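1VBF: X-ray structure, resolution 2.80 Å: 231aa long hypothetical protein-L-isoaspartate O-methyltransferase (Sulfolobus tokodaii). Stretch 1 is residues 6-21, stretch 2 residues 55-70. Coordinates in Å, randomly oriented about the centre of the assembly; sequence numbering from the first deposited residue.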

# COMPACT_ATOMS: atom_id res chain seq x y z
N GLU B 6 -23.39 -32.66 -1.79
CA GLU B 6 -23.68 -31.27 -1.41
C GLU B 6 -23.97 -30.46 -2.68
O GLU B 6 -24.98 -29.74 -2.78
CB GLU B 6 -22.47 -30.57 -0.77
CG GLU B 6 -21.77 -31.22 0.40
CD GLU B 6 -20.73 -30.27 1.05
OE1 GLU B 6 -21.16 -29.30 1.73
OE2 GLU B 6 -19.50 -30.47 0.87
N ILE B 7 -23.05 -30.57 -3.64
CA ILE B 7 -23.13 -29.84 -4.89
C ILE B 7 -24.33 -30.23 -5.74
O ILE B 7 -24.97 -29.35 -6.33
CB ILE B 7 -21.84 -30.03 -5.73
CG1 ILE B 7 -20.61 -29.63 -4.92
CG2 ILE B 7 -21.90 -29.16 -6.97
CD1 ILE B 7 -19.34 -29.69 -5.67
N LEU B 8 -24.63 -31.53 -5.77
CA LEU B 8 -25.74 -32.06 -6.56
C LEU B 8 -27.08 -31.56 -6.05
O LEU B 8 -27.97 -31.26 -6.83
CB LEU B 8 -25.70 -33.58 -6.53
CG LEU B 8 -26.39 -34.41 -7.62
CD1 LEU B 8 -26.25 -35.87 -7.24
CD2 LEU B 8 -27.84 -34.04 -7.74
N ARG B 9 -27.21 -31.48 -4.74
CA ARG B 9 -28.44 -31.02 -4.10
C ARG B 9 -28.82 -29.60 -4.58
O ARG B 9 -30.00 -29.28 -4.77
CB ARG B 9 -28.22 -30.99 -2.58
CG ARG B 9 -29.37 -31.54 -1.77
CD ARG B 9 -29.20 -31.23 -0.29
NE ARG B 9 -29.53 -29.84 0.03
CZ ARG B 9 -29.64 -29.35 1.27
NH1 ARG B 9 -29.44 -30.14 2.32
NH2 ARG B 9 -29.95 -28.08 1.45
N LYS B 10 -27.80 -28.77 -4.76
CA LYS B 10 -27.96 -27.39 -5.18
C LYS B 10 -28.34 -27.18 -6.65
O LYS B 10 -28.93 -26.15 -6.97
CB LYS B 10 -26.66 -26.62 -4.93
CG LYS B 10 -26.21 -26.49 -3.49
CD LYS B 10 -24.77 -25.97 -3.49
CE LYS B 10 -24.43 -25.19 -2.24
NZ LYS B 10 -23.17 -24.39 -2.43
N ILE B 11 -27.98 -28.11 -7.53
CA ILE B 11 -28.27 -27.96 -8.95
C ILE B 11 -29.75 -27.79 -9.31
O ILE B 11 -30.58 -28.66 -9.04
CB ILE B 11 -27.66 -29.13 -9.77
CG1 ILE B 11 -26.14 -29.14 -9.53
CG2 ILE B 11 -28.04 -29.01 -11.28
CD1 ILE B 11 -25.46 -30.29 -10.16
N LYS B 12 -30.06 -26.65 -9.91
CA LYS B 12 -31.41 -26.27 -10.31
C LYS B 12 -31.82 -26.79 -11.69
O LYS B 12 -33.00 -26.85 -12.00
CB LYS B 12 -31.53 -24.74 -10.30
CG LYS B 12 -32.31 -24.16 -9.14
CD LYS B 12 -31.59 -24.33 -7.83
CE LYS B 12 -32.52 -24.00 -6.67
NZ LYS B 12 -31.81 -24.10 -5.36
N THR B 13 -30.86 -27.14 -12.53
CA THR B 13 -31.18 -27.65 -13.86
C THR B 13 -31.09 -29.17 -13.84
O THR B 13 -30.02 -29.74 -13.75
CB THR B 13 -30.21 -27.07 -14.90
OG1 THR B 13 -30.42 -25.66 -14.99
CG2 THR B 13 -30.42 -27.70 -16.26
N GLN B 14 -32.25 -29.81 -13.91
CA GLN B 14 -32.32 -31.26 -13.86
C GLN B 14 -31.33 -31.97 -14.78
O GLN B 14 -30.72 -32.95 -14.37
CB GLN B 14 -33.75 -31.75 -14.18
CG GLN B 14 -33.99 -33.21 -13.82
CD GLN B 14 -33.39 -33.58 -12.46
OE1 GLN B 14 -33.40 -32.78 -11.53
NE2 GLN B 14 -32.87 -34.81 -12.35
N GLU B 15 -31.18 -31.48 -16.01
CA GLU B 15 -30.27 -32.09 -16.97
C GLU B 15 -28.82 -32.03 -16.49
O GLU B 15 -28.06 -32.98 -16.65
CB GLU B 15 -30.42 -31.40 -18.32
CG GLU B 15 -31.86 -31.29 -18.83
CD GLU B 15 -32.64 -30.10 -18.24
OE1 GLU B 15 -32.88 -30.05 -17.00
OE2 GLU B 15 -33.03 -29.20 -19.03
N LEU B 16 -28.45 -30.90 -15.89
CA LEU B 16 -27.10 -30.72 -15.35
C LEU B 16 -26.91 -31.67 -14.18
O LEU B 16 -25.84 -32.25 -13.99
CB LEU B 16 -26.93 -29.28 -14.86
CG LEU B 16 -25.52 -28.65 -14.89
CD1 LEU B 16 -25.38 -27.79 -13.66
CD2 LEU B 16 -24.40 -29.70 -14.94
N ALA B 17 -27.96 -31.82 -13.39
CA ALA B 17 -27.93 -32.69 -12.22
C ALA B 17 -27.55 -34.11 -12.65
O ALA B 17 -26.71 -34.77 -12.02
CB ALA B 17 -29.32 -32.68 -11.53
N GLU B 18 -28.15 -34.56 -13.74
CA GLU B 18 -27.87 -35.90 -14.24
C GLU B 18 -26.50 -36.02 -14.84
O GLU B 18 -25.80 -37.00 -14.56
CB GLU B 18 -28.94 -36.32 -15.24
CG GLU B 18 -30.28 -36.30 -14.60
CD GLU B 18 -31.36 -36.78 -15.51
OE1 GLU B 18 -31.44 -36.29 -16.66
OE2 GLU B 18 -32.15 -37.64 -15.05
N ALA B 19 -26.10 -35.04 -15.65
CA ALA B 19 -24.77 -35.04 -16.25
C ALA B 19 -23.70 -35.03 -15.13
O ALA B 19 -22.74 -35.81 -15.16
CB ALA B 19 -24.62 -33.82 -17.14
N PHE B 20 -23.90 -34.19 -14.11
CA PHE B 20 -22.99 -34.09 -12.99
C PHE B 20 -22.83 -35.42 -12.24
O PHE B 20 -21.73 -35.77 -11.79
CB PHE B 20 -23.44 -33.02 -11.99
CG PHE B 20 -22.47 -32.83 -10.84
CD1 PHE B 20 -21.17 -32.36 -11.07
CD2 PHE B 20 -22.82 -33.21 -9.55
CE1 PHE B 20 -20.25 -32.30 -10.05
CE2 PHE B 20 -21.90 -33.15 -8.52
CZ PHE B 20 -20.61 -32.69 -8.77
N ASN B 21 -23.93 -36.14 -12.08
CA ASN B 21 -23.86 -37.40 -11.39
C ASN B 21 -23.13 -38.46 -12.21
O ASN B 21 -22.32 -39.22 -11.68
CB ASN B 21 -25.24 -37.91 -11.04
CG ASN B 21 -25.22 -38.83 -9.84
OD1 ASN B 21 -25.86 -38.56 -8.84
ND2 ASN B 21 -24.46 -39.91 -9.93
N ALA B 55 -12.70 -24.02 -9.76
CA ALA B 55 -13.17 -24.80 -8.63
C ALA B 55 -14.49 -25.44 -9.02
O ALA B 55 -15.35 -24.81 -9.67
CB ALA B 55 -13.37 -23.90 -7.45
N LEU B 56 -14.66 -26.70 -8.62
CA LEU B 56 -15.87 -27.44 -8.94
C LEU B 56 -17.12 -26.72 -8.49
O LEU B 56 -18.11 -26.67 -9.23
CB LEU B 56 -15.85 -28.82 -8.30
CG LEU B 56 -16.32 -30.03 -9.12
CD1 LEU B 56 -16.84 -31.11 -8.18
CD2 LEU B 56 -17.42 -29.65 -10.08
N ASN B 57 -17.09 -26.19 -7.27
CA ASN B 57 -18.26 -25.49 -6.77
C ASN B 57 -18.57 -24.30 -7.68
O ASN B 57 -19.73 -24.02 -7.99
CB ASN B 57 -18.03 -25.04 -5.33
CG ASN B 57 -19.24 -25.33 -4.43
OD1 ASN B 57 -20.36 -24.81 -4.65
ND2 ASN B 57 -19.03 -26.16 -3.40
N LEU B 58 -17.54 -23.60 -8.13
CA LEU B 58 -17.76 -22.47 -8.99
C LEU B 58 -18.29 -22.92 -10.35
O LEU B 58 -19.33 -22.42 -10.83
CB LEU B 58 -16.46 -21.70 -9.17
CG LEU B 58 -16.56 -20.19 -8.98
CD1 LEU B 58 -15.37 -19.59 -9.62
CD2 LEU B 58 -17.78 -19.62 -9.63
N GLY B 59 -17.56 -23.87 -10.98
CA GLY B 59 -17.95 -24.41 -12.28
C GLY B 59 -19.39 -24.91 -12.41
O GLY B 59 -20.12 -24.59 -13.37
N ILE B 60 -19.82 -25.70 -11.44
CA ILE B 60 -21.18 -26.24 -11.46
C ILE B 60 -22.19 -25.11 -11.32
O ILE B 60 -23.28 -25.15 -11.94
CB ILE B 60 -21.37 -27.28 -10.33
CG1 ILE B 60 -20.33 -28.39 -10.49
CG2 ILE B 60 -22.77 -27.86 -10.39
CD1 ILE B 60 -20.30 -28.96 -11.92
N PHE B 61 -21.84 -24.12 -10.51
CA PHE B 61 -22.71 -22.97 -10.31
C PHE B 61 -22.86 -22.21 -11.64
O PHE B 61 -23.96 -21.84 -12.05
CB PHE B 61 -22.15 -22.03 -9.23
CG PHE B 61 -22.91 -20.75 -9.08
CD1 PHE B 61 -24.25 -20.76 -8.69
CD2 PHE B 61 -22.34 -19.54 -9.45
CE1 PHE B 61 -25.01 -19.59 -8.67
CE2 PHE B 61 -23.08 -18.35 -9.43
CZ PHE B 61 -24.42 -18.38 -9.05
N MSE B 62 -21.74 -21.99 -12.32
CA MSE B 62 -21.76 -21.30 -13.60
C MSE B 62 -22.58 -22.03 -14.65
O MSE B 62 -23.43 -21.43 -15.32
CB MSE B 62 -20.34 -21.08 -14.07
CG MSE B 62 -19.53 -20.27 -13.08
SE MSE B 62 -17.80 -19.69 -13.73
CE MSE B 62 -16.72 -20.78 -12.58
N LEU B 63 -22.34 -23.34 -14.79
CA LEU B 63 -23.10 -24.12 -15.76
C LEU B 63 -24.57 -24.13 -15.38
O LEU B 63 -25.44 -24.03 -16.24
CB LEU B 63 -22.58 -25.55 -15.84
CG LEU B 63 -21.13 -25.73 -16.31
CD1 LEU B 63 -20.87 -27.20 -16.56
CD2 LEU B 63 -20.87 -24.91 -17.58
N ASP B 64 -24.87 -24.24 -14.08
CA ASP B 64 -26.26 -24.25 -13.64
C ASP B 64 -26.93 -22.93 -14.02
O ASP B 64 -28.09 -22.90 -14.42
CB ASP B 64 -26.32 -24.50 -12.13
CG ASP B 64 -27.70 -25.00 -11.67
OD1 ASP B 64 -28.47 -25.55 -12.50
OD2 ASP B 64 -28.01 -24.85 -10.46
N GLU B 65 -26.18 -21.85 -13.93
CA GLU B 65 -26.71 -20.53 -14.26
C GLU B 65 -26.81 -20.29 -15.76
O GLU B 65 -27.46 -19.34 -16.19
CB GLU B 65 -25.82 -19.45 -13.64
CG GLU B 65 -25.98 -19.27 -12.14
CD GLU B 65 -27.29 -18.58 -11.79
OE1 GLU B 65 -27.58 -17.51 -12.36
OE2 GLU B 65 -28.03 -19.09 -10.93
N LEU B 66 -26.14 -21.15 -16.55
CA LEU B 66 -26.11 -21.05 -18.01
C LEU B 66 -27.42 -21.46 -18.66
O LEU B 66 -27.65 -21.17 -19.85
CB LEU B 66 -24.99 -21.92 -18.57
CG LEU B 66 -23.93 -21.35 -19.54
CD1 LEU B 66 -23.27 -22.52 -20.23
CD2 LEU B 66 -24.52 -20.41 -20.58
N ASP B 67 -28.27 -22.14 -17.89
CA ASP B 67 -29.57 -22.60 -18.36
C ASP B 67 -29.37 -23.48 -19.60
O ASP B 67 -29.76 -23.15 -20.71
CB ASP B 67 -30.47 -21.39 -18.66
CG ASP B 67 -31.89 -21.78 -19.10
OD1 ASP B 67 -32.51 -22.69 -18.49
OD2 ASP B 67 -32.40 -21.16 -20.07
N LEU B 68 -28.77 -24.64 -19.38
CA LEU B 68 -28.51 -25.57 -20.44
C LEU B 68 -29.64 -26.58 -20.65
O LEU B 68 -30.15 -27.15 -19.68
CB LEU B 68 -27.22 -26.31 -20.14
CG LEU B 68 -25.93 -25.48 -20.11
CD1 LEU B 68 -24.78 -26.32 -19.53
CD2 LEU B 68 -25.63 -24.99 -21.53
N HIS B 69 -30.04 -26.79 -21.90
CA HIS B 69 -31.07 -27.79 -22.22
C HIS B 69 -30.89 -28.42 -23.61
O HIS B 69 -30.02 -28.02 -24.38
CB HIS B 69 -32.49 -27.21 -22.02
CG HIS B 69 -32.76 -25.93 -22.74
ND1 HIS B 69 -32.88 -25.85 -24.11
CD2 HIS B 69 -32.94 -24.67 -22.28
CE1 HIS B 69 -33.14 -24.60 -24.46
NE2 HIS B 69 -33.18 -23.86 -23.37
N LYS B 70 -31.70 -29.44 -23.90
CA LYS B 70 -31.66 -30.17 -25.18
C LYS B 70 -31.57 -29.27 -26.39
O LYS B 70 -32.14 -28.19 -26.42
CB LYS B 70 -32.93 -31.00 -25.38
CG LYS B 70 -33.37 -31.91 -24.25
CD LYS B 70 -34.79 -32.44 -24.52
CE LYS B 70 -35.33 -33.28 -23.36
NZ LYS B 70 -36.75 -33.72 -23.59
O HOH W 1 -27.89 -24.92 -17.08
O HOH W 2 -33.81 -30.17 -21.67

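Stretch 2 packs one helix against two helices of stretch 1 and the turn that joins them. The helix of residues 6-10 runs nearly parallel to it, at 15°. The helix that starts at Gln14 runs back at 146°.

Leu56 opens the contact. Its CD1 lies 3.8 Å from Ile7 CD1, and its CD2 lies 3.9 Å from Phe20 CE1, so it touches both helices of stretch 1. Asn57 points sideways, but its end comes nearer; its OD1 is 3.6 Å from Lys10 NZ. Ile60, one turn on from Leu56, is the apolar centre. Its CG2 meets Ile7 CG2 at 3.8 Å and Ile11 CD1 at 3.6 Å, while its CD1 reaches Phe20 CD1 at 3.6 Å. Leu63 adds a looser contact, CB to Leu16 CD1 at 4.2 Å.

Asp64 holds the turn. Its OD2 accepts a nearly straight hydrogen bond from Lys12 N at 2.8 Å. Its OD1 accepts one from Thr13 N at 2.9 Å, more bent at 132°. One carboxylate thus takes two successive backbone amides just before the second helix.

Beyond the helix, water 1 accepts from Leu68 N, donates to Leu63 O and bonds weakly to Thr13 OG1. His69 CB lies 3.6 Å from Glu15 OE2. Water 2 donates to Glu15 OE2 and accepts from Lys70 N, bridging the stretches.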